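Long-range contact in protein A49R (Vaccinia virus, PDB 4D5T), which inhibits host NF-kappa-B activation by binding the host protein BTRC, which diminishes ubiquitination of the NF-kappa-B inhibitor NFKBIA and so stabilizes it: residues I71-I83 with T104-Y118. Sequence-based numbering, arbitrary orientation.
Sequences INSLDDNEIIDCI and TLKYIMNNPDFKTTY
Ile79 lays its CG1 methylene over one face of the Phe114 ring, close to the ring normal, a CH-pi contact 3.5 Å from the centroid. With CG1 anti to its carbonyl carbon (chi1 -76°), the branched side chain splits its work: CG1 lies over the phenyl face and CD1 against its CE2/CD2 side, while CG2 turns to Ile108 and to CE2 of Tyr118. Ile108 enters as a knob among Ile71, Ile79, Cys82 and Ile83; a branched aliphatic side chain fills this hole, CG2 toward Ile79 and CD1 3.7 Å from Cys82 SG. Ile71 bridges Phe114 and Tyr107, with CG2 against Phe114 CE2 at 3.6 Å and CD1 against Tyr107 CB. The edge of the phenyl ring meets the backbone oxygens of Ile71 and Leu74 in its plane, where the weakly positive ring hydrogens suit carbonyl groups.

Farther out, Tyr118 is a second knob, among Asp76, Ile79, Ile80 and Ile83. Ile83 CD1 covers one face, 4.0 Å from the ring centroid, and Thr117 CG2 the opposite one. The amphipathic phenol thus packs its ring while OH donates to Asp76 OD1 at 2.7 Å; OD1 accepts through its anti lone pair, the carboxylate and ring planes 45° apart.

At the polar rim both helix starts are capped: Asp75 and Glu78 form a capping box, and Asn111 OD1 accepts from Phe114 N at 3.0 Å, helping to set the phenyl-bearing turn. Two pairs of consecutive helices, each joined by a short turn, thereby pack together, 64-72/76-87 against 95-109/112-126, with segments 76-83 and 104-109 roughly antiparallel at 152°, part of the all-helical Bcl-2-like fold of A49.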
loop_
_atom_site.group_PDB
_atom_site.type_symbol
_atom_site.label_atom_id
_atom_site.label_comp_id
_atom_site.label_asym_id
_atom_site.label_seq_id
_atom_site.Cartn_x
_atom_site.Cartn_y
_atom_site.Cartn_z
ATOM N N ILE A 71 -16.759 3.189 2.692
ATOM C CA ILE A 71 -16.780 2.768 1.295
ATOM C C ILE A 71 -18.129 2.176 0.886
ATOM O O ILE A 71 -18.581 2.431 -0.225
ATOM C CB ILE A 71 -15.610 1.808 1.011
ATOM C CG1 ILE A 71 -14.320 2.619 0.863
ATOM C CG2 ILE A 71 -15.833 1.042 -0.271
ATOM C CD1 ILE A 71 -13.101 1.852 1.224
ATOM N N ASN A 72 -18.777 1.459 1.806
ATOM C CA ASN A 72 -20.170 1.010 1.617
ATOM C C ASN A 72 -21.177 2.104 1.361
ATOM O O ASN A 72 -22.188 1.858 0.731
ATOM C CB ASN A 72 -20.712 0.291 2.847
ATOM C CG ASN A 72 -20.332 -1.161 2.885
ATOM O OD1 ASN A 72 -19.656 -1.656 1.970
ATOM N ND2 ASN A 72 -20.722 -1.844 3.959
ATOM N N SER A 73 -20.943 3.288 1.905
ATOM C CA SER A 73 -21.851 4.412 1.706
ATOM C C SER A 73 -21.615 5.086 0.345
ATOM O O SER A 73 -22.398 5.915 -0.056
ATOM C CB SER A 73 -21.661 5.423 2.832
ATOM O OG SER A 73 -20.459 6.170 2.670
ATOM N N LEU A 74 -20.565 4.727 -0.387
ATOM C CA LEU A 74 -20.266 5.415 -1.645
ATOM C C LEU A 74 -20.974 4.810 -2.834
ATOM O O LEU A 74 -21.207 3.609 -2.877
ATOM C CB LEU A 74 -18.782 5.395 -1.917
ATOM C CG LEU A 74 -17.881 6.023 -0.846
ATOM C CD1 LEU A 74 -16.424 5.960 -1.292
ATOM C CD2 LEU A 74 -18.286 7.443 -0.514
ATOM N N ASP A 75 -21.302 5.641 -3.809
ATOM C CA ASP A 75 -21.841 5.123 -5.084
ATOM C C ASP A 75 -20.726 4.940 -6.125
ATOM O O ASP A 75 -19.549 5.240 -5.877
ATOM C CB ASP A 75 -22.988 5.997 -5.623
ATOM C CG ASP A 75 -22.560 7.412 -5.954
ATOM O OD1 ASP A 75 -21.392 7.667 -6.332
ATOM O OD2 ASP A 75 -23.408 8.299 -5.834
ATOM N N ASP A 76 -21.093 4.392 -7.279
ATOM C CA ASP A 76 -20.083 4.050 -8.264
ATOM C C ASP A 76 -19.326 5.258 -8.767
ATOM O O ASP A 76 -18.127 5.153 -9.045
ATOM C CB ASP A 76 -20.669 3.257 -9.428
ATOM C CG ASP A 76 -20.599 1.767 -9.176
ATOM O OD1 ASP A 76 -19.463 1.165 -9.244
ATOM O OD2 ASP A 76 -21.679 1.228 -8.864
ATOM N N ASN A 77 -20.023 6.374 -8.880
ATOM C CA ASN A 77 -19.391 7.605 -9.320
ATOM C C ASN A 77 -18.297 8.121 -8.392
ATOM O O ASN A 77 -17.191 8.548 -8.811
ATOM C CB ASN A 77 -20.438 8.660 -9.454
ATOM C CG ASN A 77 -20.156 9.559 -10.633
ATOM O OD1 ASN A 77 -20.453 9.199 -11.788
ATOM N ND2 ASN A 77 -19.535 10.708 -10.370
ATOM N N GLU A 78 -18.611 8.073 -7.099
ATOM C CA GLU A 78 -17.656 8.414 -6.056
ATOM C C GLU A 78 -16.475 7.469 -6.031
ATOM O O GLU A 78 -15.335 7.894 -5.779
ATOM C CB GLU A 78 -18.362 8.411 -4.691
ATOM C CG GLU A 78 -19.294 9.573 -4.546
ATOM C CD GLU A 78 -20.214 9.473 -3.332
ATOM O OE1 GLU A 78 -20.754 8.375 -3.044
ATOM O OE2 GLU A 78 -20.438 10.525 -2.717
ATOM N N ILE A 79 -16.712 6.176 -6.264
ATOM C CA ILE A 79 -15.591 5.214 -6.293
ATOM C C ILE A 79 -14.677 5.466 -7.486
ATOM O O ILE A 79 -13.467 5.378 -7.396
ATOM C CB ILE A 79 -16.089 3.747 -6.356
ATOM C CG1 ILE A 79 -16.581 3.329 -4.998
ATOM C CG2 ILE A 79 -14.950 2.784 -6.703
ATOM C CD1 ILE A 79 -15.517 3.303 -3.905
ATOM N N ILE A 80 -15.282 5.752 -8.644
ATOM C CA ILE A 80 -14.481 6.079 -9.841
ATOM C C ILE A 80 -13.641 7.282 -9.593
ATOM O O ILE A 80 -12.459 7.302 -9.914
ATOM C CB ILE A 80 -15.380 6.324 -11.057
ATOM C CG1 ILE A 80 -15.994 4.991 -11.506
ATOM C CG2 ILE A 80 -14.577 6.900 -12.190
ATOM C CD1 ILE A 80 -17.145 5.120 -12.498
ATOM N N ASP A 81 -14.243 8.286 -8.990
ATOM C CA ASP A 81 -13.488 9.488 -8.641
ATOM C C ASP A 81 -12.315 9.160 -7.720
ATOM O O ASP A 81 -11.218 9.623 -7.910
ATOM C CB ASP A 81 -14.374 10.465 -7.925
ATOM C CG ASP A 81 -13.679 11.822 -7.693
ATOM O OD1 ASP A 81 -13.562 12.619 -8.630
ATOM O OD2 ASP A 81 -13.300 12.098 -6.547
ATOM N N CYS A 82 -12.586 8.355 -6.652
ATOM C CA CYS A 82 -11.508 7.922 -5.763
ATOM C C CYS A 82 -10.369 7.175 -6.464
ATOM O O CYS A 82 -9.176 7.527 -6.312
ATOM C CB CYS A 82 -12.076 7.043 -4.725
ATOM S SG CYS A 82 -10.865 6.434 -3.595
ATOM N N ILE A 83 -10.738 6.212 -7.291
ATOM C CA ILE A 83 -9.734 5.414 -8.058
ATOM C C ILE A 83 -8.886 6.247 -8.937
ATOM O O ILE A 83 -7.650 6.234 -8.836
ATOM C CB ILE A 83 -10.381 4.324 -8.927
ATOM C CG1 ILE A 83 -10.883 3.240 -8.005
ATOM C CG2 ILE A 83 -9.354 3.771 -9.931
ATOM C CD1 ILE A 83 -11.769 2.224 -8.687
ATOM N N THR A 104 -5.661 2.608 0.115
ATOM C CA THR A 104 -7.053 2.962 -0.268
ATOM C C THR A 104 -7.624 1.949 -1.269
ATOM O O THR A 104 -8.791 1.496 -1.128
ATOM C CB THR A 104 -7.120 4.366 -0.889
ATOM O OG1 THR A 104 -6.742 5.329 0.101
ATOM C CG2 THR A 104 -8.560 4.681 -1.331
ATOM N N LEU A 105 -6.823 1.549 -2.245
ATOM C CA LEU A 105 -7.259 0.568 -3.225
ATOM C C LEU A 105 -7.569 -0.767 -2.514
ATOM O O LEU A 105 -8.515 -1.485 -2.885
ATOM C CB LEU A 105 -6.238 0.387 -4.377
ATOM C CG LEU A 105 -6.142 1.663 -5.252
ATOM C CD1 LEU A 105 -5.021 1.530 -6.251
ATOM C CD2 LEU A 105 -7.373 2.043 -5.983
ATOM N N LYS A 106 -6.760 -1.161 -1.538
ATOM C CA LYS A 106 -7.018 -2.365 -0.749
ATOM C C LYS A 106 -8.345 -2.241 -0.007
ATOM O O LYS A 106 -9.166 -3.170 -0.054
ATOM C CB LYS A 106 -5.851 -2.660 0.224
ATOM C CG LYS A 106 -6.123 -3.880 1.079
ATOM C CD LYS A 106 -4.913 -4.357 1.842
ATOM C CE LYS A 106 -5.387 -5.525 2.730
ATOM N NZ LYS A 106 -4.309 -6.320 3.286
ATOM N N TYR A 107 -8.640 -1.077 0.570
ATOM C CA TYR A 107 -9.963 -0.926 1.211
ATOM C C TYR A 107 -11.096 -1.120 0.214
ATOM O O TYR A 107 -12.166 -1.701 0.518
ATOM C CB TYR A 107 -10.136 0.431 1.876
ATOM C CG TYR A 107 -9.211 0.791 2.980
ATOM C CD1 TYR A 107 -8.863 -0.120 3.999
ATOM C CD2 TYR A 107 -8.755 2.100 3.098
ATOM C CE1 TYR A 107 -8.001 0.240 5.033
ATOM C CE2 TYR A 107 -7.888 2.453 4.127
ATOM C CZ TYR A 107 -7.553 1.527 5.102
ATOM O OH TYR A 107 -6.773 1.949 6.135
ATOM N N ILE A 108 -10.930 -0.548 -0.980
ATOM C CA ILE A 108 -11.966 -0.578 -2.003
ATOM C C ILE A 108 -12.158 -2.007 -2.502
ATOM O O ILE A 108 -13.311 -2.474 -2.635
ATOM C CB ILE A 108 -11.657 0.348 -3.183
ATOM C CG1 ILE A 108 -11.690 1.808 -2.732
ATOM C CG2 ILE A 108 -12.661 0.117 -4.326
ATOM C CD1 ILE A 108 -11.272 2.728 -3.838
ATOM N N MET A 109 -11.057 -2.738 -2.662
ATOM C CA MET A 109 -11.127 -4.175 -3.035
ATOM C C MET A 109 -11.627 -5.087 -1.913
ATOM O O MET A 109 -12.040 -6.224 -2.169
ATOM C CB MET A 109 -9.779 -4.686 -3.539
ATOM C CG MET A 109 -9.286 -4.065 -4.851
ATOM S SD MET A 109 -10.327 -4.246 -6.284
ATOM C CE MET A 109 -11.383 -2.856 -6.185
ATOM N N ASN A 110 -11.658 -4.600 -0.676
ATOM C CA ASN A 110 -12.339 -5.321 0.464
ATOM C C ASN A 110 -13.876 -5.334 0.315
ATOM O O ASN A 110 -14.535 -6.029 1.046
ATOM C CB ASN A 110 -11.982 -4.711 1.861
ATOM C CG ASN A 110 -10.501 -4.885 2.276
ATOM O OD1 ASN A 110 -9.790 -5.774 1.809
ATOM N ND2 ASN A 110 -10.034 -4.003 3.195
ATOM N N ASN A 111 -14.423 -4.530 -0.611
ATOM C CA ASN A 111 -15.889 -4.479 -0.933
ATOM C C ASN A 111 -16.142 -5.391 -2.133
ATOM O O ASN A 111 -15.727 -5.103 -3.239
ATOM C CB ASN A 111 -16.301 -3.028 -1.248
ATOM C CG ASN A 111 -17.760 -2.851 -1.609
ATOM O OD1 ASN A 111 -18.243 -3.343 -2.641
ATOM N ND2 ASN A 111 -18.501 -2.198 -0.716
ATOM N N PRO A 112 -16.848 -6.509 -1.936
ATOM C CA PRO A 112 -17.002 -7.484 -3.038
ATOM C C PRO A 112 -17.671 -6.999 -4.341
ATOM O O PRO A 112 -17.289 -7.464 -5.430
ATOM C CB PRO A 112 -17.891 -8.551 -2.445
ATOM C CG PRO A 112 -17.714 -8.460 -0.984
ATOM C CD PRO A 112 -17.396 -7.013 -0.676
ATOM N N ASP A 113 -18.598 -6.026 -4.240
ATOM C CA ASP A 113 -19.164 -5.381 -5.434
ATOM C C ASP A 113 -18.079 -4.599 -6.207
ATOM O O ASP A 113 -17.958 -4.760 -7.432
ATOM C CB ASP A 113 -20.315 -4.420 -5.073
ATOM C CG ASP A 113 -21.575 -5.149 -4.606
ATOM O OD1 ASP A 113 -21.697 -6.389 -4.748
ATOM O OD2 ASP A 113 -22.484 -4.478 -4.098
ATOM N N PHE A 114 -17.280 -3.785 -5.486
ATOM C CA PHE A 114 -16.276 -2.959 -6.145
ATOM C C PHE A 114 -15.086 -3.791 -6.640
ATOM O O PHE A 114 -14.549 -3.521 -7.685
ATOM C CB PHE A 114 -15.806 -1.799 -5.242
ATOM C CG PHE A 114 -16.896 -0.831 -4.872
ATOM C CD1 PHE A 114 -17.872 -0.451 -5.784
ATOM C CD2 PHE A 114 -16.927 -0.271 -3.596
ATOM C CE1 PHE A 114 -18.893 0.416 -5.414
ATOM C CE2 PHE A 114 -17.927 0.634 -3.223
ATOM C CZ PHE A 114 -18.920 0.974 -4.139
ATOM N N LYS A 115 -14.798 -4.901 -5.980
ATOM C CA LYS A 115 -13.752 -5.783 -6.454
ATOM C C LYS A 115 -14.152 -6.407 -7.745
ATOM O O LYS A 115 -13.370 -6.517 -8.688
ATOM C CB LYS A 115 -13.450 -6.878 -5.418
ATOM C CG LYS A 115 -12.377 -7.859 -5.892
ATOM C CD LYS A 115 -11.772 -8.561 -4.699
ATOM C CE LYS A 115 -10.893 -9.722 -5.115
ATOM N NZ LYS A 115 -10.046 -10.118 -3.948
ATOM N N THR A 116 -15.405 -6.896 -7.815
ATOM C CA THR A 116 -15.892 -7.455 -9.053
ATOM C C THR A 116 -15.837 -6.474 -10.215
ATOM O O THR A 116 -15.401 -6.817 -11.335
ATOM C CB THR A 116 -17.354 -7.923 -8.911
ATOM O OG1 THR A 116 -17.410 -8.907 -7.909
ATOM C CG2 THR A 116 -17.831 -8.535 -10.209
ATOM N N THR A 117 -16.245 -5.240 -9.966
ATOM C CA THR A 117 -16.258 -4.222 -11.047
ATOM C C THR A 117 -14.838 -3.716 -11.467
ATOM O O THR A 117 -14.593 -3.519 -12.645
ATOM C CB THR A 117 -17.109 -3.011 -10.614
ATOM O OG1 THR A 117 -18.413 -3.455 -10.226
ATOM C CG2 THR A 117 -17.197 -1.965 -11.739
ATOM N N TYR A 118 -13.939 -3.514 -10.501
ATOM C CA TYR A 118 -12.733 -2.732 -10.775
ATOM C C TYR A 118 -11.424 -3.497 -10.623
ATOM O O TYR A 118 -10.394 -2.971 -11.019
ATOM C CB TYR A 118 -12.691 -1.480 -9.890
ATOM C CG TYR A 118 -13.853 -0.524 -10.087
ATOM C CD1 TYR A 118 -13.930 0.319 -11.187
ATOM C CD2 TYR A 118 -14.895 -0.473 -9.162
ATOM C CE1 TYR A 118 -15.042 1.180 -11.349
ATOM C CE2 TYR A 118 -16.017 0.335 -9.337
ATOM C CZ TYR A 118 -16.095 1.171 -10.424
ATOM O OH TYR A 118 -17.231 2.037 -10.490
#